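PDB 6OV6: C24 protein from Bizionia argentinensis JUB59, which probably forms the receptor-binding tip of the long tail fibre of a temperate bacteriophage and binds manganese ions. Local coordinates for residues A[57-61]-A[62-66]; A[200-204]-A[205-209]; A[215-218]-A[219-223]. All blocks are in the same frame, centred on the assembly; numbering follows the deposited sequence.

How the contacts relate
The three contacts lie toward opposite ends of a very elongated chain that assembles as a trimer. Contact 1, a tight hairpin, lies on the opposite side of the chain's centre from the other two; its centre is about 113 Å from that of contact 2 and about 124 Å from that of contact 3. Contacts 2 and 3, with centres about 17 Å apart, run from the end of strand 199-202 through the following loop to the start of strand 223-225 and touch where Trp207 CZ3 packs on Ile222 CD1 at 3.8 Å. They also meet between subunits, contact 2 of one chain lying against contact 3 of another. None of the three includes the manganese ligands His252 and His254.

Contact 1: A[57-61]-A[62-66]; sequences VYING and EVFKF
Ile59 and Glu62 close a tight beta hairpin, the two-residue type I' turn through Asn60 and Gly61 joining strands 51-59 and 62-70. Four backbone hydrogen bonds hold it, paired at Val57-Phe64 and Ile59-Glu62. Those between Val57 and Phe64 are short, with Phe64 N to Val57 O at 2.8 Å and almost straight at 175°. At the turn, Glu62 N reaches Ile59 O over 3.0 Å from above the carbonyl plane, 49° out of it.

Apolar contacts run along both faces. On one, Val57 spreads its two methyls, CG2 4.1 Å from Phe64 CB and CG1 equally far from Phe66 CB, while Ile59 CD1 approaches Phe64 CD2 at 4.2 Å. On the other, Tyr58 has CG anti to its backbone N (chi1 177°), which lays the ring beside the opposite strand, CD1 3.8 Å from Val63 CG2; its hydroxyl bonds to Glu34.

Polar groups gather at the turn end, where Arg98 on strand 96-102 forms a salt bridge with Glu62. Here a water sits 2.9 Å from both Ile59 O and Glu62 OE1, bridging them, and lies at the edge of the Phe64 ring.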
loop_
_atom_site.group_PDB
_atom_site.type_symbol
_atom_site.label_atom_id
_atom_site.label_comp_id
_atom_site.label_asym_id
_atom_site.label_seq_id
_atom_site.Cartn_x
_atom_site.Cartn_y
_atom_site.Cartn_z
ATOM N N VAL A 57 30.057 -16.962 30.221
ATOM C CA VAL A 57 28.826 -17.633 29.794
ATOM C C VAL A 57 27.862 -17.801 30.971
ATOM O O VAL A 57 28.251 -17.648 32.129
ATOM C CB VAL A 57 29.101 -18.982 29.055
ATOM C CG1 VAL A 57 29.858 -18.750 27.743
ATOM C CG2 VAL A 57 29.816 -20.012 29.965
ATOM N N TYR A 58 26.621 -18.139 30.664
ATOM C CA TYR A 58 25.600 -18.377 31.689
ATOM C C TYR A 58 24.943 -19.714 31.396
ATOM O O TYR A 58 24.409 -19.898 30.302
ATOM C CB TYR A 58 24.550 -17.265 31.668
ATOM C CG TYR A 58 23.435 -17.491 32.665
ATOM C CD1 TYR A 58 23.664 -17.382 34.034
ATOM C CD2 TYR A 58 22.142 -17.791 32.240
ATOM C CE1 TYR A 58 22.635 -17.580 34.958
ATOM C CE2 TYR A 58 21.103 -17.968 33.152
ATOM C CZ TYR A 58 21.354 -17.857 34.511
ATOM O OH TYR A 58 20.336 -18.006 35.425
ATOM N N ILE A 59 25.027 -20.671 32.337
ATOM C CA ILE A 59 24.423 -22.008 32.160
ATOM C C ILE A 59 23.780 -22.389 33.452
ATOM O O ILE A 59 24.426 -22.314 34.505
ATOM C CB ILE A 59 25.440 -23.155 31.796
ATOM C CG1 ILE A 59 26.544 -22.691 30.865
ATOM C CG2 ILE A 59 24.710 -24.433 31.298
ATOM C CD1 ILE A 59 27.777 -23.566 30.859
ATOM N N ASN A 60 22.529 -22.857 33.368
ATOM C CA ASN A 60 21.764 -23.389 34.496
ATOM C C ASN A 60 21.951 -22.631 35.821
ATOM O O ASN A 60 22.403 -23.209 36.822
ATOM C CB ASN A 60 22.076 -24.884 34.655
ATOM C CG ASN A 60 21.744 -25.727 33.450
ATOM O OD1 ASN A 60 20.898 -25.385 32.614
ATOM N ND2 ASN A 60 22.442 -26.826 33.324
ATOM N N GLY A 61 21.635 -21.339 35.784
ATOM C CA GLY A 61 21.669 -20.484 36.956
ATOM C C GLY A 61 23.025 -19.994 37.405
ATOM O O GLY A 61 23.096 -19.319 38.424
ATOM N N GLU A 62 24.116 -20.316 36.665
ATOM C CA GLU A 62 25.451 -19.848 37.074
ATOM C C GLU A 62 26.139 -19.065 35.984
ATOM O O GLU A 62 26.159 -19.506 34.826
ATOM C CB GLU A 62 26.380 -21.026 37.462
ATOM C CG GLU A 62 25.863 -21.927 38.563
ATOM C CD GLU A 62 26.900 -22.956 38.964
ATOM O OE1 GLU A 62 26.777 -24.121 38.523
ATOM O OE2 GLU A 62 27.916 -22.557 39.574
ATOM N N VAL A 63 26.811 -17.982 36.386
ATOM C CA VAL A 63 27.631 -17.166 35.504
ATOM C C VAL A 63 29.053 -17.746 35.619
ATOM O O VAL A 63 29.576 -17.858 36.742
ATOM C CB VAL A 63 27.588 -15.660 35.886
ATOM C CG1 VAL A 63 28.538 -14.833 35.024
ATOM C CG2 VAL A 63 26.172 -15.091 35.834
ATOM N N PHE A 64 29.669 -18.107 34.482
ATOM C CA PHE A 64 31.015 -18.684 34.460
ATOM C C PHE A 64 31.972 -17.964 33.574
ATOM O O PHE A 64 31.612 -17.576 32.463
ATOM C CB PHE A 64 30.995 -20.140 33.926
ATOM C CG PHE A 64 30.335 -21.190 34.777
ATOM C CD1 PHE A 64 30.956 -21.668 35.927
ATOM C CD2 PHE A 64 29.090 -21.706 34.431
ATOM C CE1 PHE A 64 30.347 -22.645 36.710
ATOM C CE2 PHE A 64 28.484 -22.681 35.218
ATOM C CZ PHE A 64 29.135 -23.161 36.337
ATOM N N LYS A 65 33.260 -17.958 33.984
ATOM C CA LYS A 65 34.359 -17.552 33.118
ATOM C C LYS A 65 34.448 -18.697 32.075
ATOM O O LYS A 65 34.256 -19.872 32.423
ATOM C CB LYS A 65 35.694 -17.486 33.888
ATOM C CG LYS A 65 35.822 -16.268 34.799
ATOM C CD LYS A 65 36.906 -16.450 35.866
ATOM C CE LYS A 65 36.801 -15.410 36.963
ATOM N NZ LYS A 65 37.773 -15.667 38.057
ATOM N N PHE A 66 34.677 -18.334 30.812
ATOM C CA PHE A 66 34.830 -19.267 29.713
ATOM C C PHE A 66 36.274 -19.200 29.270
ATOM O O PHE A 66 36.796 -18.100 29.007
ATOM C CB PHE A 66 33.888 -18.941 28.533
ATOM C CG PHE A 66 34.058 -19.878 27.356
ATOM C CD1 PHE A 66 33.392 -21.096 27.314
ATOM C CD2 PHE A 66 34.902 -19.548 26.295
ATOM C CE1 PHE A 66 33.551 -21.969 26.227
ATOM C CE2 PHE A 66 35.043 -20.412 25.193
ATOM C CZ PHE A 66 34.367 -21.618 25.169
HETATM O O HOH W 1 25.458 -24.538 36.004
#

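Contact 2: A[200-204]-A[205-209]; sequences VTVPR and DGWST
Trp207 turns the edge of its indole back onto the chain that has just left strand 199-202, and this is the close side of the contact. Its NE1 donates to Pro203 O over 2.9 Å with an N-H...O angle of 157°. The oxygen lies near the indole plane, whereas the nitrogen is tilted 31° from the plane of the carbonyl. Two neighbours line the same rim of the ring: Arg204 O comes within 3.4 Å of CD1, and the Val202 methyl CG1 is 4.3 Å from CZ2. This hydrogen bond ties the buried indole to the residue just past the strand, and Arg245 of the third subunit adds a cation-pi contact.

The other side is looser. Arg204 and Asp205 run side by side in the same direction, but no salt bridge joins them: NE and OD1 are 4.4 Å apart, with the oxygen well out of the guanidinium plane. Each charge is engaged elsewhere, Arg204 NH1 by Ser241 O and the Asp205 carboxylate by Arg221 and Lys218 of the second subunit. A loop shared in this way among three chains is consistent with the interwoven, slender tip of a trimeric phage tail fibre.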
loop_
_atom_site.group_PDB
_atom_site.type_symbol
_atom_site.label_atom_id
_atom_site.label_comp_id
_atom_site.label_asym_id
_atom_site.label_seq_id
_atom_site.Cartn_x
_atom_site.Cartn_y
_atom_site.Cartn_z
ATOM N N VAL A 200 -24.215 10.906 -48.755
ATOM C CA VAL A 200 -25.335 10.107 -49.229
ATOM C C VAL A 200 -25.576 10.475 -50.699
ATOM O O VAL A 200 -25.359 11.623 -51.075
ATOM C CB VAL A 200 -26.590 10.254 -48.298
ATOM C CG1 VAL A 200 -27.242 11.641 -48.392
ATOM C CG2 VAL A 200 -27.594 9.157 -48.551
ATOM N N THR A 201 -25.943 9.500 -51.530
ATOM C CA THR A 201 -26.224 9.740 -52.954
ATOM C C THR A 201 -27.710 9.604 -53.201
ATOM O O THR A 201 -28.265 8.530 -52.985
ATOM C CB THR A 201 -25.401 8.820 -53.871
ATOM O OG1 THR A 201 -24.017 9.050 -53.597
ATOM C CG2 THR A 201 -25.689 9.068 -55.384
ATOM N N VAL A 202 -28.342 10.686 -53.651
ATOM C CA VAL A 202 -29.784 10.673 -53.925
ATOM C C VAL A 202 -29.943 10.276 -55.392
ATOM O O VAL A 202 -29.440 10.991 -56.259
ATOM C CB VAL A 202 -30.506 12.017 -53.596
ATOM C CG1 VAL A 202 -32.027 11.879 -53.785
ATOM C CG2 VAL A 202 -30.179 12.476 -52.172
ATOM N N PRO A 203 -30.621 9.159 -55.695
ATOM C CA PRO A 203 -30.778 8.768 -57.108
ATOM C C PRO A 203 -31.873 9.536 -57.845
ATOM O O PRO A 203 -32.909 9.876 -57.260
ATOM C CB PRO A 203 -31.119 7.279 -57.022
ATOM C CG PRO A 203 -31.852 7.150 -55.725
ATOM C CD PRO A 203 -31.305 8.207 -54.790
ATOM N N ARG A 204 -31.650 9.795 -59.140
ATOM C CA ARG A 204 -32.671 10.406 -60.006
ATOM C C ARG A 204 -33.682 9.314 -60.440
ATOM O O ARG A 204 -34.810 9.645 -60.823
ATOM C CB ARG A 204 -32.051 11.109 -61.241
ATOM C CG ARG A 204 -31.197 10.169 -62.136
ATOM C CD ARG A 204 -30.778 10.803 -63.434
ATOM N NE ARG A 204 -29.818 9.938 -64.117
ATOM C CZ ARG A 204 -29.682 9.840 -65.435
ATOM N NH1 ARG A 204 -30.458 10.552 -66.245
ATOM N NH2 ARG A 204 -28.795 9.004 -65.954
ATOM N N ASP A 205 -33.252 8.016 -60.415
ATOM C CA ASP A 205 -34.063 6.866 -60.818
ATOM C C ASP A 205 -34.559 6.054 -59.639
ATOM O O ASP A 205 -34.025 6.189 -58.529
ATOM C CB ASP A 205 -33.257 5.951 -61.774
ATOM C CG ASP A 205 -32.970 6.567 -63.131
ATOM O OD1 ASP A 205 -33.538 7.621 -63.429
ATOM O OD2 ASP A 205 -32.121 6.022 -63.859
ATOM N N GLY A 206 -35.551 5.194 -59.919
ATOM C CA GLY A 206 -36.120 4.232 -58.986
ATOM C C GLY A 206 -37.205 4.737 -58.076
ATOM O O GLY A 206 -37.485 4.106 -57.056
ATOM N N TRP A 207 -37.843 5.870 -58.425
ATOM C CA TRP A 207 -38.890 6.457 -57.583
ATOM C C TRP A 207 -40.250 5.775 -57.762
ATOM O O TRP A 207 -41.219 6.151 -57.105
ATOM C CB TRP A 207 -39.000 7.956 -57.878
ATOM C CG TRP A 207 -37.811 8.723 -57.385
ATOM C CD1 TRP A 207 -36.612 8.882 -58.024
ATOM C CD2 TRP A 207 -37.688 9.390 -56.123
ATOM N NE1 TRP A 207 -35.749 9.606 -57.230
ATOM C CE2 TRP A 207 -36.398 9.969 -56.076
ATOM C CE3 TRP A 207 -38.559 9.587 -55.032
ATOM C CZ2 TRP A 207 -35.947 10.712 -54.969
ATOM C CZ3 TRP A 207 -38.113 10.333 -53.938
ATOM C CH2 TRP A 207 -36.820 10.875 -53.910
ATOM N N SER A 208 -40.329 4.791 -58.679
ATOM C CA SER A 208 -41.559 4.048 -59.014
ATOM C C SER A 208 -42.633 5.068 -59.477
ATOM O O SER A 208 -42.299 6.226 -59.768
ATOM C CB SER A 208 -42.037 3.198 -57.832
ATOM O OG SER A 208 -43.148 2.391 -58.175
ATOM N N THR A 209 -43.882 4.636 -59.590
ATOM C CA THR A 209 -44.973 5.501 -60.036
ATOM C C THR A 209 -46.198 5.219 -59.195
ATOM O O THR A 209 -46.320 4.139 -58.592
ATOM C CB THR A 209 -45.290 5.280 -61.542
ATOM O OG1 THR A 209 -45.801 3.957 -61.748
ATOM C CG2 THR A 209 -44.105 5.548 -62.470
#

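Contact 3: A[215-218]-A[219-223]; sequences GAVK and SGRIV
Lys218 is fully extended, its CG opposite the backbone N (chi1 -179°), whereas Arg221 folds over at chi3 (-67°) after a straight start. The two side chains cross at about a right angle, and Lys218 CD settles over one face of the guanidinium, 3.5 Å from Arg221 NH2 and displaced toward the rim of the group. Lys218 NZ ends 4.0 Å from the same NH2. Both cationic ends serve one anion, the carboxylate of Asp205 from the third subunit, whose negative charge probably offsets the proximity of the two positive ones.

The backbone makes a type II beta turn from Lys218 to Arg221, with Gly220 at the third position, where phi is positive. Arg221 N closes the turn on Lys218 O at 3.1 Å, approaching from above the carbonyl plane. Arg221 CB presses on the same oxygen at 3.3 Å. A water accepts from Lys218 N at 3.1 Å and, weakly, from Arg221 NH1, linking the start of the turn to the folded arginine.

Val217 supplies the apolar side. Its CG1 lies 3.9 Å from Arg221 CB and 4.0 Å from Val223 CG2, so one methyl touches both the last residue of the turn and Val223, two residues further on. Val223 opens strand 223-225 and packs on Val224 of the third subunit and Leu238 of the second, so the turn sits at the end of the loop that leads from strand 199-202 into strand 223-225.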
loop_
_atom_site.group_PDB
_atom_site.type_symbol
_atom_site.label_atom_id
_atom_site.label_comp_id
_atom_site.label_asym_id
_atom_site.label_seq_id
_atom_site.Cartn_x
_atom_site.Cartn_y
_atom_site.Cartn_z
ATOM N N GLY A 215 -54.471 14.602 -66.083
ATOM C CA GLY A 215 -54.881 14.195 -64.740
ATOM C C GLY A 215 -54.269 15.091 -63.674
ATOM O O GLY A 215 -53.909 16.238 -63.959
ATOM N N ALA A 216 -54.092 14.562 -62.459
ATOM C CA ALA A 216 -53.519 15.348 -61.371
ATOM C C ALA A 216 -52.491 14.546 -60.583
ATOM O O ALA A 216 -52.574 13.322 -60.532
ATOM C CB ALA A 216 -54.622 15.823 -60.435
ATOM N N VAL A 217 -51.555 15.259 -59.947
ATOM C CA VAL A 217 -50.539 14.733 -59.028
ATOM C C VAL A 217 -50.640 15.593 -57.784
ATOM O O VAL A 217 -50.744 16.823 -57.896
ATOM C CB VAL A 217 -49.107 14.759 -59.629
ATOM C CG1 VAL A 217 -48.039 14.509 -58.547
ATOM C CG2 VAL A 217 -48.967 13.756 -60.758
ATOM N N LYS A 218 -50.595 14.958 -56.604
ATOM C CA LYS A 218 -50.624 15.611 -55.301
ATOM C C LYS A 218 -49.685 16.841 -55.317
ATOM O O LYS A 218 -48.577 16.761 -55.848
ATOM C CB LYS A 218 -50.170 14.605 -54.214
ATOM C CG LYS A 218 -50.170 15.160 -52.799
ATOM C CD LYS A 218 -49.783 14.067 -51.778
ATOM C CE LYS A 218 -49.873 14.584 -50.390
ATOM N NZ LYS A 218 -49.291 13.622 -49.418
ATOM N N SER A 219 -50.164 17.972 -54.774
ATOM C CA SER A 219 -49.389 19.210 -54.681
ATOM C C SER A 219 -48.067 18.943 -53.919
ATOM O O SER A 219 -48.109 18.348 -52.837
ATOM C CB SER A 219 -50.210 20.283 -53.956
ATOM O OG SER A 219 -49.439 21.463 -53.794
ATOM N N GLY A 220 -46.921 19.330 -54.504
ATOM C CA GLY A 220 -45.620 19.143 -53.850
ATOM C C GLY A 220 -45.031 17.740 -53.913
ATOM O O GLY A 220 -44.024 17.447 -53.259
ATOM N N ARG A 221 -45.667 16.843 -54.681
ATOM C CA ARG A 221 -45.188 15.473 -54.878
ATOM C C ARG A 221 -44.352 15.426 -56.134
ATOM O O ARG A 221 -44.807 15.898 -57.184
ATOM C CB ARG A 221 -46.374 14.474 -54.978
ATOM C CG ARG A 221 -45.961 13.079 -55.466
ATOM C CD ARG A 221 -47.088 12.047 -55.344
ATOM N NE ARG A 221 -47.397 11.777 -53.940
ATOM C CZ ARG A 221 -48.441 11.064 -53.519
ATOM N NH1 ARG A 221 -49.322 10.586 -54.388
ATOM N NH2 ARG A 221 -48.610 10.829 -52.233
ATOM N N ILE A 222 -43.163 14.774 -56.066
ATOM C CA ILE A 222 -42.249 14.641 -57.217
ATOM C C ILE A 222 -42.942 13.994 -58.411
ATOM O O ILE A 222 -43.619 12.984 -58.249
ATOM C CB ILE A 222 -40.949 13.865 -56.851
ATOM C CG1 ILE A 222 -40.104 14.654 -55.829
ATOM C CG2 ILE A 222 -40.109 13.528 -58.127
ATOM C CD1 ILE A 222 -38.888 13.850 -55.216
ATOM N N VAL A 223 -42.768 14.602 -59.607
ATOM C CA VAL A 223 -43.307 14.051 -60.844
ATOM C C VAL A 223 -42.207 13.249 -61.503
ATOM O O VAL A 223 -41.054 13.695 -61.534
ATOM C CB VAL A 223 -43.899 15.183 -61.754
ATOM C CG1 VAL A 223 -44.168 14.690 -63.177
ATOM C CG2 VAL A 223 -45.167 15.758 -61.113
HETATM O O HOH W 2 -50.666 11.908 -56.810
#